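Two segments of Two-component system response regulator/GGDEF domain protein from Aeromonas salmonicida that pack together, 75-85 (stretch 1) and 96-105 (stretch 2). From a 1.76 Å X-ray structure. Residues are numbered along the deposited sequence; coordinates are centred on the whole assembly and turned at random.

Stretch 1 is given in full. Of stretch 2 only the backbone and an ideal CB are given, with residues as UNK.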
ATOM      1  N   LEU B  75     -19.366 -20.315 -11.267  1.00 17.90           N
ATOM      2  CA  LEU B  75     -18.826 -19.907  -9.968  1.00 17.30           C
ATOM      3  C   LEU B  75     -17.401 -19.502 -10.183  1.00 16.06           C
ATOM      4  O   LEU B  75     -16.606 -20.246 -10.788  1.00 16.37           O
ATOM      5  CB  LEU B  75     -18.850 -21.022  -8.904  1.00 18.07           C
ATOM      6  CG  LEU B  75     -20.134 -21.455  -8.212  1.00 20.17           C
ATOM      7  CD1 LEU B  75     -20.627 -22.665  -8.984  1.00 22.22           C
ATOM      8  CD2 LEU B  75     -19.848 -21.902  -6.814  1.00 19.61           C
ATOM      9  N   PRO B  76     -17.043 -18.313  -9.696  1.00 15.46           N
ATOM     10  CA  PRO B  76     -15.610 -18.007  -9.723  1.00 14.38           C
ATOM     11  C   PRO B  76     -14.934 -18.942  -8.721  1.00 13.25           C
ATOM     12  O   PRO B  76     -15.520 -19.260  -7.673  1.00 13.15           O
ATOM     13  CB  PRO B  76     -15.542 -16.553  -9.217  1.00 14.99           C
ATOM     14  CG  PRO B  76     -16.926 -15.990  -9.435  1.00 14.03           C
ATOM     15  CD  PRO B  76     -17.864 -17.169  -9.233  1.00 15.51           C
ATOM     16  N   VAL B  77     -13.695 -19.304  -9.016  1.00 12.93           N
ATOM     17  CA  VAL B  77     -13.000 -20.314  -8.225  1.00 12.06           C
ATOM     18  C   VAL B  77     -11.661 -19.795  -7.734  1.00 12.23           C
ATOM     19  O   VAL B  77     -10.863 -19.249  -8.506  1.00 13.40           O
ATOM     20  CB  VAL B  77     -12.781 -21.600  -9.038  1.00 13.31           C
ATOM     21  CG1 VAL B  77     -11.860 -22.628  -8.286  1.00 12.15           C
ATOM     22  CG2 VAL B  77     -14.131 -22.270  -9.365  1.00 10.32           C
ATOM     23  N   VAL B  78     -11.434 -19.957  -6.436  1.00 11.37           N
ATOM     24  CA  VAL B  78     -10.114 -19.789  -5.850  1.00 11.49           C
ATOM     25  C   VAL B  78      -9.615 -21.164  -5.432  1.00 11.40           C
ATOM     26  O   VAL B  78     -10.307 -21.879  -4.715  1.00 11.43           O
ATOM     27  CB  VAL B  78     -10.204 -18.853  -4.632  1.00 11.39           C
ATOM     28  CG1 VAL B  78      -8.921 -18.921  -3.742  1.00 12.25           C
ATOM     29  CG2 VAL B  78     -10.537 -17.404  -5.097  1.00 11.09           C
ATOM     30  N   ILE B  79      -8.426 -21.550  -5.878  1.00 11.32           N
ATOM     31  CA  ILE B  79      -7.909 -22.882  -5.544  1.00 11.06           C
ATOM     32  C   ILE B  79      -7.293 -22.928  -4.152  1.00 12.12           C
ATOM     33  O   ILE B  79      -6.602 -21.997  -3.759  1.00 12.21           O
ATOM     34  CB  ILE B  79      -6.901 -23.337  -6.646  1.00 12.22           C
ATOM     35  CG1 ILE B  79      -7.700 -23.760  -7.910  1.00 12.51           C
ATOM     36  CG2 ILE B  79      -5.903 -24.422  -6.138  1.00 15.05           C
ATOM     37  CD1 ILE B  79      -6.807 -24.043  -9.118  1.00 15.55           C
ATOM     38  N   LEU B  80      -7.538 -24.023  -3.419  1.00 11.75           N
ATOM     39  CA  LEU B  80      -6.830 -24.307  -2.170  1.00 11.60           C
ATOM     40  C   LEU B  80      -5.757 -25.320  -2.487  1.00 13.01           C
ATOM     41  O   LEU B  80      -6.063 -26.393  -3.003  1.00 12.70           O
ATOM     42  CB  LEU B  80      -7.763 -24.918  -1.116  1.00 12.16           C
ATOM     43  CG  LEU B  80      -9.011 -24.133  -0.684  1.00 12.08           C
ATOM     44  CD1 LEU B  80      -9.963 -25.047   0.114  1.00 11.65           C
ATOM     45  CD2 LEU B  80      -8.607 -22.975   0.190  1.00 14.33           C
ATOM     46  N   THR B  81      -4.508 -24.965  -2.176  1.00 13.47           N
ATOM     47  CA  THR B  81      -3.349 -25.784  -2.586  1.00 14.88           C
ATOM     48  C   THR B  81      -2.313 -25.918  -1.468  1.00 15.53           C
ATOM     49  O   THR B  81      -2.009 -24.971  -0.776  1.00 13.93           O
ATOM     50  CB  THR B  81      -2.720 -25.277  -3.894  1.00 14.81           C
ATOM     51  OG1 THR B  81      -1.673 -26.171  -4.309  1.00 17.49           O
ATOM     52  CG2 THR B  81      -2.184 -23.853  -3.776  1.00 15.40           C
ATOM     53  N   ALA B  82      -1.796 -27.127  -1.291  1.00 18.63           N
ATOM     54  CA  ALA B  82      -0.782 -27.350  -0.250  1.00 22.16           C
ATOM     55  C   ALA B  82       0.613 -26.939  -0.722  1.00 24.74           C
ATOM     56  O   ALA B  82       1.536 -26.712   0.104  1.00 25.58           O
ATOM     57  CB  ALA B  82      -0.820 -28.820   0.242  1.00 22.24           C
ATOM     58  N   ASP B  83       0.756 -26.813  -2.040  1.00 26.45           N
ATOM     59  CA  ASP B  83       2.016 -26.402  -2.653  1.00 29.40           C
ATOM     60  C   ASP B  83       1.802 -25.624  -3.951  1.00 30.13           C
ATOM     61  O   ASP B  83       0.698 -25.599  -4.498  1.00 30.56           O
ATOM     62  CB  ASP B  83       2.906 -27.622  -2.900  1.00 30.41           C
ATOM     63  CG  ASP B  83       2.253 -28.646  -3.790  1.00 33.37           C
ATOM     64  OD1 ASP B  83       1.753 -28.265  -4.873  1.00 37.42           O
ATOM     65  OD2 ASP B  83       2.243 -29.834  -3.405  1.00 38.16           O
ATOM     66  N   ILE B  84       2.878 -25.014  -4.448  1.00 30.73           N
ATOM     67  CA  ILE B  84       2.827 -24.153  -5.622  1.00 31.05           C
ATOM     68  C   ILE B  84       4.108 -24.310  -6.469  1.00 31.96           C
ATOM     69  O   ILE B  84       5.175 -24.631  -5.944  1.00 32.34           O
ATOM     70  CB  ILE B  84       2.593 -22.658  -5.209  1.00 31.34           C
ATOM     71  CG1 ILE B  84       2.192 -21.772  -6.408  1.00 31.08           C
ATOM     72  CG2 ILE B  84       3.811 -22.083  -4.457  1.00 30.62           C
ATOM     73  CD1 ILE B  84       0.934 -22.217  -7.165  1.00 33.12           C
ATOM     74  N   SER B  85       3.961 -24.102  -7.774  1.00 32.13           N
ATOM     75  CA  SER B  85       5.063 -23.981  -8.726  1.00 31.89           C
ATOM     76  C   SER B  85       4.646 -22.914  -9.737  1.00 32.34           C
ATOM     77  O   SER B  85       3.471 -22.528  -9.795  1.00 32.03           O
ATOM     78  CB  SER B  85       5.272 -25.298  -9.456  1.00 31.71           C
ATOM     79  OG  SER B  85       4.175 -25.557 -10.323  1.00 30.51           O
ATOM     80  N   UNK B  96      -8.683 -19.883 -15.884  1.00 23.60           N
ATOM     81  CA  UNK B  96      -9.708 -18.943 -15.426  1.00 22.02           C
ATOM     82  C   UNK B  96      -9.950 -18.885 -13.929  1.00 20.22           C
ATOM     83  O   UNK B  96     -10.908 -18.293 -13.465  1.00 20.60           O
ATOM     84  CB  UNK B  96     -11.033 -19.288 -16.109  1.00 22.02           C
ATOM     85  N   UNK B  97      -9.037 -19.471 -13.177  1.00 19.84           N
ATOM     86  CA  UNK B  97      -9.074 -19.409 -11.723  1.00 17.25           C
ATOM     87  C   UNK B  97      -8.794 -17.944 -11.308  1.00 16.98           C
ATOM     88  O   UNK B  97      -7.952 -17.266 -11.905  1.00 16.93           O
ATOM     89  CB  UNK B  97      -8.060 -20.374 -11.104  1.00 17.25           C
ATOM     90  N   UNK B  98      -9.486 -17.483 -10.279  1.00 14.48           N
ATOM     91  CA  UNK B  98      -9.341 -16.130  -9.757  1.00 14.99           C
ATOM     92  C   UNK B  98      -8.005 -15.915  -9.048  1.00 14.97           C
ATOM     93  O   UNK B  98      -7.313 -14.905  -9.293  1.00 14.54           O
ATOM     94  CB  UNK B  98     -10.490 -15.820  -8.796  1.00 14.99           C
ATOM     95  N   UNK B  99      -7.672 -16.839  -8.140  1.00 14.17           N
ATOM     96  CA  UNK B  99      -6.491 -16.730  -7.289  1.00 14.07           C
ATOM     97  C   UNK B  99      -6.297 -18.103  -6.643  1.00 14.49           C
ATOM     98  O   UNK B  99      -7.081 -19.022  -6.895  1.00 13.59           O
ATOM     99  CB  UNK B  99      -6.641 -15.624  -6.242  1.00 14.07           C
ATOM    100  N   UNK B 100      -5.245 -18.259  -5.849  1.00 13.92           N
ATOM    101  CA  UNK B 100      -5.104 -19.458  -5.032  1.00 14.70           C
ATOM    102  C   UNK B 100      -4.737 -19.083  -3.607  1.00 13.85           C
ATOM    103  O   UNK B 100      -4.239 -17.983  -3.348  1.00 13.44           O
ATOM    104  CB  UNK B 100      -4.051 -20.397  -5.624  1.00 14.70           C
ATOM    105  N   UNK B 101      -4.992 -20.020  -2.700  1.00 13.11           N
ATOM    106  CA  UNK B 101      -4.719 -19.859  -1.279  1.00 13.11           C
ATOM    107  C   UNK B 101      -3.834 -21.014  -0.876  1.00 13.16           C
ATOM    108  O   UNK B 101      -4.127 -22.172  -1.196  1.00 11.62           O
ATOM    109  CB  UNK B 101      -6.001 -19.813  -0.446  1.00 13.11           C
ATOM    110  N   UNK B 102      -2.723 -20.710  -0.213  1.00 13.27           N
ATOM    111  CA  UNK B 102      -1.911 -21.788   0.346  1.00 14.44           C
ATOM    112  C   UNK B 102      -2.574 -22.361   1.588  1.00 14.13           C
ATOM    113  O   UNK B 102      -3.049 -21.589   2.444  1.00 14.88           O
ATOM    114  CB  UNK B 102      -0.503 -21.289   0.678  1.00 14.44           C
ATOM    115  N   UNK B 103      -2.616 -23.697   1.699  1.00 13.70           N
ATOM    116  CA  UNK B 103      -3.239 -24.329   2.870  1.00 14.63           C
ATOM    117  C   UNK B 103      -2.279 -25.191   3.672  1.00 15.79           C
ATOM    118  O   UNK B 103      -2.700 -26.144   4.325  1.00 16.75           O
ATOM    119  CB  UNK B 103      -4.427 -25.184   2.427  1.00 14.63           C
ATOM    120  N   UNK B 104      -0.999 -24.817   3.646  1.00 16.17           N
ATOM    121  CA  UNK B 104       0.027 -25.587   4.354  1.00 17.88           C
ATOM    122  C   UNK B 104       0.143 -25.214   5.829  1.00 17.04           C
ATOM    123  O   UNK B 104       0.783 -25.927   6.572  1.00 17.55           O
ATOM    124  CB  UNK B 104       1.383 -25.389   3.673  1.00 17.88           C
ATOM    125  N   UNK B 105      -0.521 -24.143   6.247  1.00 16.23           N
ATOM    126  CA  UNK B 105      -0.550 -23.732   7.644  1.00 16.99           C
ATOM    127  C   UNK B 105      -1.809 -22.974   7.947  1.00 16.78           C
ATOM    128  O   UNK B 105      -2.525 -22.511   7.042  1.00 17.36           O
ATOM    129  CB  UNK B 105       0.672 -22.879   7.989  1.00 16.99           C
TER

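Position 96 has phi/psi of 100/13, and a positive phi by itself favours glycine; an ideal CB finds nothing of stretch 1 within 5.5 Å. The residue is Gly96, which closes a helix in a Schellman motif. Its O is 2.7 Å from a water that donates to it and accepts from Val77 N at 3.0 Å, so the water extends the pairing beyond the direct bonds.

At position 97 the CA-to-CB bond points sideways, with the ideal CB 4.4 Å from Ile79 CD1. A small or medium apolar side chain would suit. It is Val97, whose CG2 meets Ile79 CD1 at 3.6 Å.

Position 98 points toward stretch 1: its ideal CB lies 4.0 Å from Val78 CG2 and 5.1 Å from Pro76 CB. Leucine, isoleucine, valine or methionine could use this apolar surface. Leu98 is found, with CD1 3.9 Å from Pro76 CB, while its backbone N donates to Val77 O at 2.9 Å (158°).

Position 99 has its ideal CB 4.4 Å from Val78 CG2, which alone would suggest an apolar residue; stretch 1 offers no charge here. The residue is Asp99, a choice this view could not predict. Its end leads away to partners elsewhere in the structure, and Asp99 OD1 also accepts a weak bond from the backbone N of position 100 at 2.8 Å. The backbone O of Asp99 accepts from Ile79 N at 3.0 Å.

At position 100 the side chain shares a sheet face with Ile79 and Thr81; the ideal CB is 4.3 Å from Thr81 CG2, and Ile84 lies further out along that face. A long apolar or aromatic side chain could reach it. Tyr100 does so with chi1 at 62° (p): Ile84 CD1 sits over one ring face, 4.0 Å from the ring centroid and 20° off the normal, a CH-pi contact.

Position 101 turns to the other face, its ideal CB 4.1 Å from Leu80 CD2 and 4.5 Å from Val78 CG1. A beta-branched aliphatic fits well. Val101 places CG2 3.6 Å from Val78 CG1, and its backbone bonds on both sides of Leu80: Val101 N to Ile79 O at 2.8 Å and Thr81 N to Val101 O at 3.0 Å.

Position 102 returns to the Thr81 face, with its ideal CB 4.2 Å from Thr81 O. A flexible apolar chain could curl toward Ile84. Met102, present as selenomethionine, does this with three m rotamers: SE is 3.8 Å from Thr81 CG2 and 3.9 Å from Ile84 CB.

Position 103 points sideways, its ideal CB 4.9 Å from Leu80 CB. A long chain with an aliphatic stem would fit. Lys103 lays CD 3.9 Å from Leu80 CB, and its NZ bonds elsewhere in the structure; its backbone N donates to Thr81 O at 2.8 Å.

Position 104 has its ideal CB 3.8 Å from Ala82 O; many polar residues would suit. It is Asp104, its carboxylate bonded elsewhere.

Position 105 is out of reach, leaving its choice open here. Ser105 N-caps the following helix.

Stretch 2 (96-105) GVLDYVMKDS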
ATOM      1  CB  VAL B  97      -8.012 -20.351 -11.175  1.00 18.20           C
ATOM      2  CG1 VAL B  97      -7.815 -20.187  -9.711  1.00 17.98           C
ATOM      3  CG2 VAL B  97      -8.372 -21.814 -11.504  1.00 17.88           C
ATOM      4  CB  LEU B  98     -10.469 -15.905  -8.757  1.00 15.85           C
ATOM      5  CG  LEU B  98     -10.939 -14.545  -8.310  1.00 20.51           C
ATOM      6  CD1 LEU B  98     -12.372 -14.675  -7.795  1.00 21.34           C
ATOM      7  CD2 LEU B  98     -10.024 -13.983  -7.223  1.00 24.66           C
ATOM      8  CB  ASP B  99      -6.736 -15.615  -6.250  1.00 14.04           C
ATOM      9  CG  ASP B  99      -5.457 -15.115  -5.572  1.00 15.31           C
ATOM     10  OD1 ASP B  99      -4.340 -15.585  -5.909  1.00 16.43           O
ATOM     11  OD2 ASP B  99      -5.586 -14.216  -4.697  1.00 20.20           O
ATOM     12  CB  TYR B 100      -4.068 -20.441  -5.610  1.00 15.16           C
ATOM     13  CG  TYR B 100      -2.675 -19.877  -5.684  1.00 18.16           C
ATOM     14  CD1 TYR B 100      -1.727 -20.165  -4.699  1.00 18.65           C
ATOM     15  CD2 TYR B 100      -2.308 -19.033  -6.745  1.00 22.31           C
ATOM     16  CE1 TYR B 100      -0.443 -19.636  -4.786  1.00 23.24           C
ATOM     17  CE2 TYR B 100      -1.038 -18.500  -6.828  1.00 24.10           C
ATOM     18  CZ  TYR B 100      -0.120 -18.794  -5.856  1.00 24.90           C
ATOM     19  OH  TYR B 100       1.136 -18.244  -5.967  1.00 28.51           O
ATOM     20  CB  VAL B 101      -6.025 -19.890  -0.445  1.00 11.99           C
ATOM     21  CG1 VAL B 101      -5.741 -19.875   1.060  1.00 13.93           C
ATOM     22  CG2 VAL B 101      -6.888 -18.690  -0.796  1.00 14.97           C
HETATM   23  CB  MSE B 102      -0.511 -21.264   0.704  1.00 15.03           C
HETATM   24  CG  MSE B 102       0.270 -20.721  -0.468  1.00 18.38           C
HETATM   25 SE   MSE B 102       0.631 -22.024  -1.902  1.00 26.59          SE
HETATM   26  CE  MSE B 102       1.358 -23.521  -0.950  1.00 24.78           C
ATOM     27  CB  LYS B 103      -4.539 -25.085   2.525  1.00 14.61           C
ATOM     28  CG  LYS B 103      -4.367 -26.129   1.449  1.00 13.88           C
ATOM     29  CD  LYS B 103      -5.578 -27.042   1.374  1.00 14.26           C
ATOM     30  CE  LYS B 103      -5.386 -28.074   0.245  1.00 14.64           C
ATOM     31  NZ  LYS B 103      -6.371 -29.188   0.473  1.00 11.73           N
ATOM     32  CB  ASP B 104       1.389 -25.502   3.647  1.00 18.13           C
ATOM     33  CG  ASP B 104       1.932 -24.086   3.584  1.00 22.82           C
ATOM     34  OD1 ASP B 104       1.157 -23.131   3.414  1.00 20.11           O
ATOM     35  OD2 ASP B 104       3.166 -23.934   3.691  1.00 29.70           O
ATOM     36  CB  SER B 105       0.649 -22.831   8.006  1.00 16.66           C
ATOM     37  OG  SER B 105       0.537 -21.607   7.293  1.00 18.10           O
TER
HETATM   38  O   HOH W   1     -12.613 -17.813 -11.417  1.00 16.83           O
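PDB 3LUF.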